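Local structure of chitin binding protein (Streptomyces lividans, 5FTZ) at residues H1-P7 with Y81-F87; V13-V19 with A69-T73; T93-Y99 with P120-Y126. The protein is a copper-dependent lytic polysaccharide monooxygenase of family AA10 that probably binds chitin and cleaves its chains by oxidation. All blocks are in the same frame, centred on the assembly; numbering follows the deposited sequence.

Contact 1 of 3, residues H1-P7 with Y81-F87; sequences HGYTDLP and YTFRWQF. With CU (copper (II) ion), chain B.
Strands 2-6 and 81-87 run antiparallel, their axes 142° apart in direction, and the regular pairing of G2 with F87, Y3 with Q86 and T4 with W85 gives way to a classic beta bulge where D5 and L6 both face R84. At the bulge R84 O accepts D5 N at 2.9 Å and, weakly, L6 N, while R84 N returns a bond to L6 O. The extra residue brings the D5 carboxylate over the same flank as R84 and Q86. R84, extended from the backbone with CG anti to N (chi1 -174°) and then bent at chi3, grips it side-on: NE reaches D5 OD1 at 2.9 Å on the syn side, and NH2 meets OD2 at 3.0 Å from above the carboxylate plane. From the opposite face of that plane Q86 NE2 gives OD2 a second bond, 2.9 Å long, so three N-H groups fix the carboxylate's rotation; Q86 OE1 is hydrogen-bonded to T134 OG1. L6 CD1 sits over the centre of the guanidinium face, 3.4 Å from R84 CZ. On the other face of the sheet T4 sets CG2 over the W85 indole, a CH-pi contact 3.5 Å from the five-membered ring's centroid. Glycine suits position 2, where G2 CA lies against Q86 O, 3.1 Å away, and beside F87. The cis peptide before P7 turns its ring to Y81 and F83, with P7 CD 3.7 Å from F83 CD2. The N-terminal amine and ND1 of H1 bind copper, the chelate of the histidine brace that H91 completes. Strand 80-87 lies between 2-6 and 134-140 in a three-stranded sheet; the face carrying T4 and W85 packs against A153 of strand 148-157, and T4 also meets strand 162-171.

Contact 2 of 3, residues V13-V19 with A69-T73; sequences VCQNGTV and AWPTT
V13, C14 and V19 converge on W70 where the end of helix 10-15, leading into an Asx turn, meets the loop before strand 73-74, beside the immunoglobulin-like beta sandwich of the family. The tight part is apolar and buried. The indole of W70 directs its CZ3 corner at the helix end: C14 SG lies 4.1 Å from CZ3, near the ring plane, a sulfur-aromatic contact at the edge, and V19 CG1 approaches the same carbon at 4.0 Å. A branched valine suits position 19, since one methyl can serve each partner: CG1 stands anti to the backbone N (chi1 168°) and turns to W70, while V19 CG2 presses on the P71 ring, 3.6 Å from CD. V13 CG2 reaches both more loosely, 4.2 Å from W70 CZ3 and 4.4 Å from P71 CG. The C14 sulfur is also tied to C22 by a disulfide, and R10 makes a cation-pi contact with the indole, whose NE1 bonds to S61 O.

Toward solvent the fit slackens. Exposed T18 offers P71 just a methyl, CG2 at 4.0 Å from CG, where P71 is itself partly exposed. The chain leaves the helix at G17, whose positive phi (97°) is readily adopted by glycine. N16 spans this residue with the Asx turn: its OD1 accepts T18 N, in the carbonyl plane, at 3.0 Å and T18 OG1 at 2.6 Å.

Contact 3 of 3, residues T93-Y99 with P120-Y126; sequences TTDFKYY and PFFTVPY
Y98 and F122, F96 and V124 are hydrogen-bonded pairs of an antiparallel strand pair at one side of the mixed sheet of the beta sandwich, in which strand 122-125 lies along strand 95-99 with the two directions 178° apart. Backbone bonds come first: F96 and V124 exchange two, V124 N reaching F96 O at 2.8 Å, and others join Y98 N to F122 O, F121 N to Y98 O and Y126 N to T94 O.

Aromatic contacts dominate the side chains. F96 directs its edge at the face of Y126 in a T-shaped pair, planes 88° apart and centroids 5.5 Å apart. Y98 and F122 lie side by side, nearly parallel but slid apart; Y98 CD1 lies 3.4 Å from F122 CD2. F121, its CG tucked between backbone N and carbonyl carbon (chi1 68°), folds back to put its ring face against Y98 CB. F96 stacks on W155 of adjoining strand 148-157, and F96 and F122 meet H137 of the opposing sheet edge-to-face.

P120 CB sits over the Y99 ring, offset toward its rim, a CH-pi contact, while P120 CD is 3.7 Å from Y99 CE2. Charge pairs on the opposite face from F96, along one strand: K97 NZ forms a salt bridge with D95 OD2 at 3.2 Å.

How the contacts relate
Contacts 1 and 3 both pair antiparallel strands, each with buried and solvent-facing sides, but they belong to different sheets whose aromatic faces meet in the core: W85 NE1 probably bonds to Y98 OH at 2.8 Å, and F83 packs on F121 and Y98. Contact 1 adds a charged flank and the copper-binding terminus, whereas contact 3 relies mainly on rings. Contact 2 lacks strand pairing and is small, buried and apolar, with a polar turn at its surface. It lies within the loop that contact 1 closes, helix 10-15 coming straight after strand 2-6, and touches contact 1 where T73 meets P7 and Y81, yet lies across the chain's centre from contact 3, about 11 Å away at nearest atoms.

Contact 1 of 3, residues H1-P7 with Y81-F87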
loop_
_atom_site.group_PDB
_atom_site.type_symbol
_atom_site.label_atom_id
_atom_site.label_comp_id
_atom_site.label_asym_id
_atom_site.label_seq_id
_atom_site.Cartn_x
_atom_site.Cartn_y
_atom_site.Cartn_z
ATOM N N HIS A 1 -14.109 -6.744 5.082
ATOM C CA HIS A 1 -15.527 -7.154 5.355
ATOM C C HIS A 1 -16.028 -6.487 6.601
ATOM O O HIS A 1 -15.396 -6.503 7.658
ATOM C CB HIS A 1 -15.688 -8.675 5.399
ATOM C CG HIS A 1 -15.559 -9.317 4.047
ATOM N ND1 HIS A 1 -14.421 -9.243 3.288
ATOM C CD2 HIS A 1 -16.443 -9.998 3.290
ATOM C CE1 HIS A 1 -14.592 -9.837 2.123
ATOM N NE2 HIS A 1 -15.817 -10.314 2.110
ATOM N N GLY A 2 -17.169 -5.823 6.460
ATOM C CA GLY A 2 -17.762 -5.100 7.560
ATOM C C GLY A 2 -18.990 -4.344 7.141
ATOM O O GLY A 2 -19.322 -4.287 5.959
ATOM N N TYR A 3 -19.601 -3.654 8.113
ATOM C CA TYR A 3 -20.826 -2.891 7.864
ATOM C C TYR A 3 -20.915 -1.821 8.947
ATOM O O TYR A 3 -20.298 -1.929 10.006
ATOM C CB TYR A 3 -22.069 -3.818 7.934
ATOM C CG TYR A 3 -22.147 -4.655 9.162
ATOM C CD1 TYR A 3 -22.679 -4.162 10.342
ATOM C CD2 TYR A 3 -21.621 -5.926 9.179
ATOM C CE1 TYR A 3 -22.639 -4.886 11.521
ATOM C CE2 TYR A 3 -21.634 -6.721 10.335
ATOM C CZ TYR A 3 -22.146 -6.184 11.510
ATOM O OH TYR A 3 -22.220 -6.892 12.693
ATOM N N THR A 4 -21.809 -0.889 8.760
ATOM C CA THR A 4 -22.074 0.096 9.802
ATOM C C THR A 4 -23.185 -0.408 10.718
ATOM O O THR A 4 -24.229 -0.905 10.266
ATOM C CB THR A 4 -22.499 1.441 9.217
ATOM O OG1 THR A 4 -23.400 1.172 8.173
ATOM C CG2 THR A 4 -21.314 2.235 8.654
ATOM N N ASP A 5 -22.960 -0.220 12.003
ATOM C CA ASP A 5 -24.043 -0.447 12.972
ATOM C C ASP A 5 -24.522 0.835 13.647
ATOM O O ASP A 5 -25.544 0.791 14.275
ATOM C CB ASP A 5 -23.752 -1.589 13.972
ATOM C CG ASP A 5 -22.781 -1.247 14.954
ATOM O OD1 ASP A 5 -22.045 -0.288 14.813
ATOM O OD2 ASP A 5 -22.706 -1.946 16.008
ATOM N N LEU A 6 -23.874 1.963 13.371
ATOM C CA LEU A 6 -24.397 3.282 13.764
ATOM C C LEU A 6 -24.137 4.257 12.637
ATOM O O LEU A 6 -22.963 4.498 12.308
ATOM C CB LEU A 6 -23.766 3.859 15.055
ATOM C CG LEU A 6 -24.057 3.105 16.308
ATOM C CD1 LEU A 6 -23.160 3.576 17.422
ATOM C CD2 LEU A 6 -25.540 3.222 16.689
ATOM N N PRO A 7 -25.180 4.831 11.998
ATOM C CA PRO A 7 -26.579 4.438 12.113
ATOM C C PRO A 7 -26.726 3.043 11.472
ATOM O O PRO A 7 -26.050 2.765 10.471
ATOM C CB PRO A 7 -27.288 5.512 11.260
ATOM C CG PRO A 7 -26.291 5.963 10.249
ATOM C CD PRO A 7 -24.934 5.743 10.867
ATOM N N TYR A 81 -22.217 13.133 15.795
ATOM C CA TYR A 81 -22.744 11.770 15.879
ATOM C C TYR A 81 -21.597 10.789 15.783
ATOM O O TYR A 81 -20.628 11.031 15.061
ATOM C CB TYR A 81 -23.753 11.564 14.752
ATOM C CG TYR A 81 -24.485 10.219 14.743
ATOM C CD1 TYR A 81 -25.618 10.034 15.498
ATOM C CD2 TYR A 81 -24.047 9.180 13.970
ATOM C CE1 TYR A 81 -26.317 8.817 15.520
ATOM C CE2 TYR A 81 -24.680 7.923 13.959
ATOM C CZ TYR A 81 -25.823 7.764 14.709
ATOM O OH TYR A 81 -26.480 6.515 14.743
ATOM N N THR A 82 -21.668 9.696 16.526
ATOM C CA THR A 82 -20.679 8.604 16.385
ATOM C C THR A 82 -21.101 7.640 15.312
ATOM O O THR A 82 -22.107 6.946 15.456
ATOM C CB THR A 82 -20.501 7.883 17.705
ATOM O OG1 THR A 82 -19.856 8.780 18.616
ATOM C CG2 THR A 82 -19.642 6.650 17.559
ATOM N N PHE A 83 -20.321 7.588 14.232
ATOM C CA PHE A 83 -20.516 6.611 13.174
ATOM C C PHE A 83 -19.688 5.404 13.545
ATOM O O PHE A 83 -18.552 5.567 14.025
ATOM C CB PHE A 83 -20.090 7.211 11.810
ATOM C CG PHE A 83 -20.975 8.303 11.371
ATOM C CD1 PHE A 83 -20.722 9.631 11.767
ATOM C CD2 PHE A 83 -22.076 8.047 10.594
ATOM C CE1 PHE A 83 -21.572 10.643 11.393
ATOM C CE2 PHE A 83 -22.917 9.077 10.210
ATOM C CZ PHE A 83 -22.664 10.367 10.621
ATOM N N ARG A 84 -20.231 4.191 13.401
ATOM C CA ARG A 84 -19.522 3.026 13.851
ATOM C C ARG A 84 -19.638 1.881 12.842
ATOM O O ARG A 84 -20.742 1.578 12.355
ATOM C CB ARG A 84 -20.075 2.586 15.197
ATOM C CG ARG A 84 -19.321 1.455 15.856
ATOM C CD ARG A 84 -19.755 1.181 17.300
ATOM N NE ARG A 84 -21.025 0.535 17.347
ATOM C CZ ARG A 84 -21.875 0.569 18.377
ATOM N NH1 ARG A 84 -21.593 1.270 19.476
ATOM N NH2 ARG A 84 -23.020 -0.080 18.299
ATOM N N TRP A 85 -18.491 1.277 12.577
ATOM C CA TRP A 85 -18.336 0.089 11.753
ATOM C C TRP A 85 -17.998 -1.075 12.629
ATOM O O TRP A 85 -17.175 -0.956 13.589
ATOM C CB TRP A 85 -17.193 0.241 10.742
ATOM C CG TRP A 85 -17.503 1.165 9.564
ATOM C CD1 TRP A 85 -17.504 2.553 9.603
ATOM C CD2 TRP A 85 -17.915 0.816 8.265
ATOM N NE1 TRP A 85 -17.887 3.060 8.414
ATOM C CE2 TRP A 85 -18.079 2.026 7.530
ATOM C CE3 TRP A 85 -18.101 -0.392 7.619
ATOM C CZ2 TRP A 85 -18.517 2.012 6.186
ATOM C CZ3 TRP A 85 -18.510 -0.401 6.291
ATOM C CH2 TRP A 85 -18.684 0.806 5.583
ATOM N N GLN A 86 -18.457 -2.243 12.221
ATOM C CA GLN A 86 -18.023 -3.526 12.800
ATOM C C GLN A 86 -17.376 -4.289 11.678
ATOM O O GLN A 86 -17.920 -4.375 10.560
ATOM C CB GLN A 86 -19.222 -4.327 13.319
ATOM C CG GLN A 86 -20.008 -3.637 14.403
ATOM C CD GLN A 86 -19.341 -3.465 15.739
ATOM O OE1 GLN A 86 -18.266 -4.011 15.990
ATOM N NE2 GLN A 86 -19.988 -2.711 16.609
ATOM N N PHE A 87 -16.148 -4.803 11.875
ATOM C CA PHE A 87 -15.459 -5.507 10.831
ATOM C C PHE A 87 -15.266 -7.008 11.184
ATOM O O PHE A 87 -15.004 -7.341 12.332
ATOM C CB PHE A 87 -14.070 -4.906 10.637
ATOM C CG PHE A 87 -14.087 -3.446 10.292
ATOM C CD1 PHE A 87 -14.508 -2.994 9.073
ATOM C CD2 PHE A 87 -13.734 -2.490 11.244
ATOM C CE1 PHE A 87 -14.511 -1.638 8.788
ATOM C CE2 PHE A 87 -13.749 -1.153 10.953
ATOM C CZ PHE A 87 -14.144 -0.711 9.727
HETATM CU CU CU B . -12.977 -7.996 3.611
#

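Contact 2 of 3, residues V13-V19 with A69-T73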
loop_
_atom_site.group_PDB
_atom_site.type_symbol
_atom_site.label_atom_id
_atom_site.label_comp_id
_atom_site.label_asym_id
_atom_site.label_seq_id
_atom_site.Cartn_x
_atom_site.Cartn_y
_atom_site.Cartn_z
ATOM N N VAL A 13 -29.853 -4.586 9.788
ATOM C CA VAL A 13 -31.214 -4.807 10.210
ATOM C C VAL A 13 -31.766 -6.092 9.637
ATOM O O VAL A 13 -32.587 -6.751 10.299
ATOM C CB VAL A 13 -32.197 -3.645 9.974
ATOM C CG1 VAL A 13 -31.712 -2.390 10.702
ATOM C CG2 VAL A 13 -32.491 -3.352 8.578
ATOM N N CYS A 14 -31.295 -6.515 8.482
ATOM C CA CYS A 14 -31.662 -7.840 7.947
ATOM C C CYS A 14 -31.024 -8.952 8.814
ATOM O O CYS A 14 -31.733 -9.875 9.286
ATOM C CB CYS A 14 -31.219 -7.895 6.487
ATOM S SG CYS A 14 -32.199 -6.933 5.333
ATOM N N GLN A 15 -29.792 -8.832 9.203
ATOM C CA GLN A 15 -29.143 -9.884 10.000
ATOM C C GLN A 15 -29.716 -9.953 11.420
ATOM O O GLN A 15 -29.840 -11.074 11.976
ATOM C CB GLN A 15 -27.652 -9.717 10.007
ATOM C CG GLN A 15 -26.887 -10.798 10.767
ATOM C CD GLN A 15 -26.776 -10.467 12.228
ATOM O OE1 GLN A 15 -26.828 -9.308 12.668
ATOM N NE2 GLN A 15 -26.591 -11.516 13.036
ATOM N N ASN A 16 -30.094 -8.831 12.011
ATOM C CA ASN A 16 -30.338 -8.793 13.430
ATOM C C ASN A 16 -31.766 -9.160 13.811
ATOM O O ASN A 16 -32.083 -9.146 14.992
ATOM C CB ASN A 16 -29.797 -7.514 14.061
ATOM C CG ASN A 16 -30.649 -6.357 13.853
ATOM O OD1 ASN A 16 -31.779 -6.466 13.342
ATOM N ND2 ASN A 16 -30.084 -5.145 14.199
ATOM N N GLY A 17 -32.592 -9.492 12.829
ATOM C CA GLY A 17 -33.943 -9.936 13.151
ATOM C C GLY A 17 -34.962 -8.845 13.044
ATOM O O GLY A 17 -36.156 -9.087 13.238
ATOM N N THR A 18 -34.534 -7.616 12.771
ATOM C CA THR A 18 -35.465 -6.518 12.759
ATOM C C THR A 18 -36.356 -6.535 11.522
ATOM O O THR A 18 -37.511 -6.084 11.602
ATOM C CB THR A 18 -34.727 -5.163 12.862
ATOM O OG1 THR A 18 -33.915 -5.190 14.071
ATOM C CG2 THR A 18 -35.692 -4.007 13.009
ATOM N N VAL A 19 -35.794 -6.973 10.412
ATOM C CA VAL A 19 -36.471 -7.053 9.130
ATOM C C VAL A 19 -36.347 -8.468 8.673
ATOM O O VAL A 19 -35.247 -8.996 8.588
ATOM C CB VAL A 19 -35.755 -6.105 8.106
ATOM C CG1 VAL A 19 -36.194 -6.314 6.699
ATOM C CG2 VAL A 19 -36.013 -4.665 8.526
ATOM N N ALA A 69 -42.284 0.235 5.246
ATOM C CA ALA A 69 -41.112 1.086 5.293
ATOM C C ALA A 69 -39.932 0.438 6.031
ATOM O O ALA A 69 -40.079 -0.325 6.974
ATOM C CB ALA A 69 -41.455 2.390 5.991
ATOM N N TRP A 70 -38.720 0.707 5.565
ATOM C CA TRP A 70 -37.562 0.325 6.326
ATOM C C TRP A 70 -37.599 0.981 7.678
ATOM O O TRP A 70 -38.040 2.092 7.804
ATOM C CB TRP A 70 -36.258 0.734 5.646
ATOM C CG TRP A 70 -35.922 0.000 4.370
ATOM C CD1 TRP A 70 -36.103 0.452 3.101
ATOM C CD2 TRP A 70 -35.290 -1.283 4.272
ATOM N NE1 TRP A 70 -35.658 -0.476 2.233
ATOM C CE2 TRP A 70 -35.161 -1.563 2.915
ATOM C CE3 TRP A 70 -34.823 -2.211 5.206
ATOM C CZ2 TRP A 70 -34.564 -2.731 2.458
ATOM C CZ3 TRP A 70 -34.230 -3.379 4.720
ATOM C CH2 TRP A 70 -34.108 -3.611 3.397
ATOM N N PRO A 71 -37.140 0.270 8.719
ATOM C CA PRO A 71 -36.981 0.969 10.015
ATOM C C PRO A 71 -35.936 2.024 9.926
ATOM O O PRO A 71 -34.957 1.879 9.181
ATOM C CB PRO A 71 -36.535 -0.130 10.981
ATOM C CG PRO A 71 -35.994 -1.190 10.160
ATOM C CD PRO A 71 -36.634 -1.100 8.791
ATOM N N THR A 72 -36.073 3.070 10.728
ATOM C CA THR A 72 -35.118 4.191 10.659
ATOM C C THR A 72 -34.526 4.507 12.029
ATOM O O THR A 72 -35.147 4.251 13.064
ATOM C CB THR A 72 -35.759 5.495 10.177
ATOM O OG1 THR A 72 -36.684 5.978 11.156
ATOM C CG2 THR A 72 -36.502 5.386 8.884
ATOM N N THR A 73 -33.345 5.113 12.022
ATOM C CA THR A 73 -32.705 5.662 13.183
ATOM C C THR A 73 -33.038 7.161 13.194
ATOM O O THR A 73 -32.785 7.884 12.222
ATOM C CB THR A 73 -31.209 5.462 13.127
ATOM O OG1 THR A 73 -30.887 4.064 13.073
ATOM C CG2 THR A 73 -30.483 6.069 14.338
#

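Contact 3 of 3, residues T93-Y99 with P120-Y126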
loop_
_atom_site.group_PDB
_atom_site.type_symbol
_atom_site.label_atom_id
_atom_site.label_comp_id
_atom_site.label_asym_id
_atom_site.label_seq_id
_atom_site.Cartn_x
_atom_site.Cartn_y
_atom_site.Cartn_z
ATOM N N THR A 93 -6.896 0.392 4.850
ATOM C CA THR A 93 -7.984 1.222 4.436
ATOM C C THR A 93 -7.467 2.521 3.833
ATOM O O THR A 93 -6.596 3.194 4.431
ATOM C CB THR A 93 -8.863 1.525 5.666
ATOM O OG1 THR A 93 -9.439 0.241 6.062
ATOM C CG2 THR A 93 -9.976 2.534 5.353
ATOM N N THR A 94 -8.096 2.946 2.729
ATOM C CA THR A 94 -7.859 4.228 2.114
ATOM C C THR A 94 -8.696 5.286 2.820
ATOM O O THR A 94 -8.129 6.232 3.360
ATOM C CB THR A 94 -8.191 4.211 0.621
ATOM O OG1 THR A 94 -7.329 3.257 0.001
ATOM C CG2 THR A 94 -8.013 5.563 -0.048
ATOM N N ASP A 95 -10.020 5.157 2.866
ATOM C CA ASP A 95 -10.857 6.157 3.524
ATOM C C ASP A 95 -12.257 5.626 3.821
ATOM O O ASP A 95 -12.644 4.521 3.416
ATOM C CB ASP A 95 -10.923 7.467 2.734
ATOM C CG ASP A 95 -11.735 7.396 1.515
ATOM O OD1 ASP A 95 -12.195 6.357 1.115
ATOM O OD2 ASP A 95 -11.948 8.489 0.925
ATOM N N PHE A 96 -12.947 6.425 4.608
ATOM C CA PHE A 96 -14.396 6.297 4.863
ATOM C C PHE A 96 -15.078 7.546 4.381
ATOM O O PHE A 96 -14.586 8.649 4.720
ATOM C CB PHE A 96 -14.695 6.087 6.354
ATOM C CG PHE A 96 -14.085 4.832 6.943
ATOM C CD1 PHE A 96 -14.751 3.606 6.894
ATOM C CD2 PHE A 96 -12.820 4.838 7.472
ATOM C CE1 PHE A 96 -14.186 2.445 7.404
ATOM C CE2 PHE A 96 -12.261 3.709 7.994
ATOM C CZ PHE A 96 -12.937 2.502 7.943
ATOM N N LYS A 97 -16.174 7.424 3.669
ATOM C CA LYS A 97 -16.930 8.598 3.204
ATOM C C LYS A 97 -18.383 8.365 3.510
ATOM O O LYS A 97 -18.873 7.217 3.368
ATOM C CB LYS A 97 -16.790 8.858 1.730
ATOM C CG LYS A 97 -15.387 9.230 1.312
ATOM C CD LYS A 97 -15.292 9.389 -0.176
ATOM C CE LYS A 97 -13.994 10.079 -0.560
ATOM N NZ LYS A 97 -13.427 9.394 -1.708
ATOM N N TYR A 98 -19.085 9.402 3.895
ATOM C CA TYR A 98 -20.484 9.313 4.261
ATOM C C TYR A 98 -21.273 10.349 3.484
ATOM O O TYR A 98 -20.883 11.520 3.450
ATOM C CB TYR A 98 -20.672 9.544 5.763
ATOM C CG TYR A 98 -19.956 8.573 6.615
ATOM C CD1 TYR A 98 -18.606 8.796 6.974
ATOM C CD2 TYR A 98 -20.560 7.417 7.095
ATOM C CE1 TYR A 98 -17.903 7.894 7.758
ATOM C CE2 TYR A 98 -19.875 6.499 7.890
ATOM C CZ TYR A 98 -18.571 6.739 8.232
ATOM O OH TYR A 98 -17.872 5.845 9.015
ATOM N N TYR A 99 -22.351 9.925 2.837
ATOM C CA TYR A 99 -23.170 10.726 1.924
ATOM C C TYR A 99 -24.582 10.726 2.458
ATOM O O TYR A 99 -24.990 9.774 3.118
ATOM C CB TYR A 99 -23.221 10.142 0.510
ATOM C CG TYR A 99 -21.875 9.915 -0.166
ATOM C CD1 TYR A 99 -21.112 8.819 0.106
ATOM C CD2 TYR A 99 -21.371 10.834 -1.046
ATOM C CE1 TYR A 99 -19.908 8.621 -0.534
ATOM C CE2 TYR A 99 -20.139 10.614 -1.707
ATOM C CZ TYR A 99 -19.444 9.526 -1.433
ATOM O OH TYR A 99 -18.209 9.215 -2.004
ATOM N N PRO A 120 -19.549 14.156 -0.019
ATOM C CA PRO A 120 -19.780 13.555 1.300
ATOM C C PRO A 120 -19.843 14.586 2.405
ATOM O O PRO A 120 -19.131 15.615 2.377
ATOM C CB PRO A 120 -18.597 12.657 1.520
ATOM C CG PRO A 120 -17.630 12.917 0.468
ATOM C CD PRO A 120 -18.326 13.638 -0.635
ATOM N N PHE A 121 -20.703 14.384 3.372
ATOM C CA PHE A 121 -20.776 15.305 4.498
ATOM C C PHE A 121 -19.688 15.056 5.544
ATOM O O PHE A 121 -19.477 15.898 6.420
ATOM C CB PHE A 121 -22.151 15.341 5.110
ATOM C CG PHE A 121 -22.571 14.067 5.826
ATOM C CD1 PHE A 121 -22.229 13.835 7.159
ATOM C CD2 PHE A 121 -23.308 13.085 5.160
ATOM C CE1 PHE A 121 -22.597 12.693 7.790
ATOM C CE2 PHE A 121 -23.706 11.936 5.836
ATOM C CZ PHE A 121 -23.318 11.738 7.119
ATOM N N PHE A 122 -19.042 13.902 5.485
ATOM C CA PHE A 122 -18.008 13.523 6.435
ATOM C C PHE A 122 -17.087 12.582 5.712
ATOM O O PHE A 122 -17.553 11.613 5.090
ATOM C CB PHE A 122 -18.667 12.849 7.652
ATOM C CG PHE A 122 -17.724 12.333 8.694
ATOM C CD1 PHE A 122 -16.589 13.010 9.068
ATOM C CD2 PHE A 122 -18.067 11.160 9.386
ATOM C CE1 PHE A 122 -15.774 12.497 10.087
ATOM C CE2 PHE A 122 -17.251 10.654 10.383
ATOM C CZ PHE A 122 -16.107 11.342 10.738
ATOM N N THR A 123 -15.784 12.858 5.776
ATOM C CA THR A 123 -14.756 12.014 5.149
ATOM C C THR A 123 -13.670 11.755 6.150
ATOM O O THR A 123 -13.258 12.722 6.814
ATOM C CB THR A 123 -14.128 12.737 3.915
ATOM O OG1 THR A 123 -15.158 13.050 2.961
ATOM C CG2 THR A 123 -13.070 11.900 3.232
ATOM N N VAL A 124 -13.164 10.517 6.201
ATOM C CA VAL A 124 -12.007 10.171 7.065
ATOM C C VAL A 124 -10.924 9.541 6.210
ATOM O O VAL A 124 -11.009 8.346 5.886
ATOM C CB VAL A 124 -12.453 9.268 8.193
ATOM C CG1 VAL A 124 -11.327 8.990 9.146
ATOM C CG2 VAL A 124 -13.590 9.921 8.978
ATOM N N PRO A 125 -9.902 10.334 5.809
ATOM C CA PRO A 125 -8.748 9.733 5.149
ATOM C C PRO A 125 -8.077 8.823 6.188
ATOM O O PRO A 125 -7.892 9.238 7.362
ATOM C CB PRO A 125 -7.885 10.930 4.788
ATOM C CG PRO A 125 -8.791 12.133 4.879
ATOM C CD PRO A 125 -9.749 11.795 5.973
ATOM N N TYR A 126 -7.693 7.587 5.806
ATOM C CA TYR A 126 -7.190 6.631 6.801
ATOM C C TYR A 126 -5.748 6.174 6.570
ATOM O O TYR A 126 -5.205 5.424 7.369
ATOM C CB TYR A 126 -8.109 5.402 6.871
ATOM C CG TYR A 126 -8.277 4.803 8.237
ATOM C CD1 TYR A 126 -9.003 5.449 9.214
ATOM C CD2 TYR A 126 -7.651 3.612 8.583
ATOM C CE1 TYR A 126 -9.162 4.909 10.481
ATOM C CE2 TYR A 126 -7.781 3.080 9.843
ATOM C CZ TYR A 126 -8.522 3.758 10.800
ATOM O OH TYR A 126 -8.640 3.213 12.090
#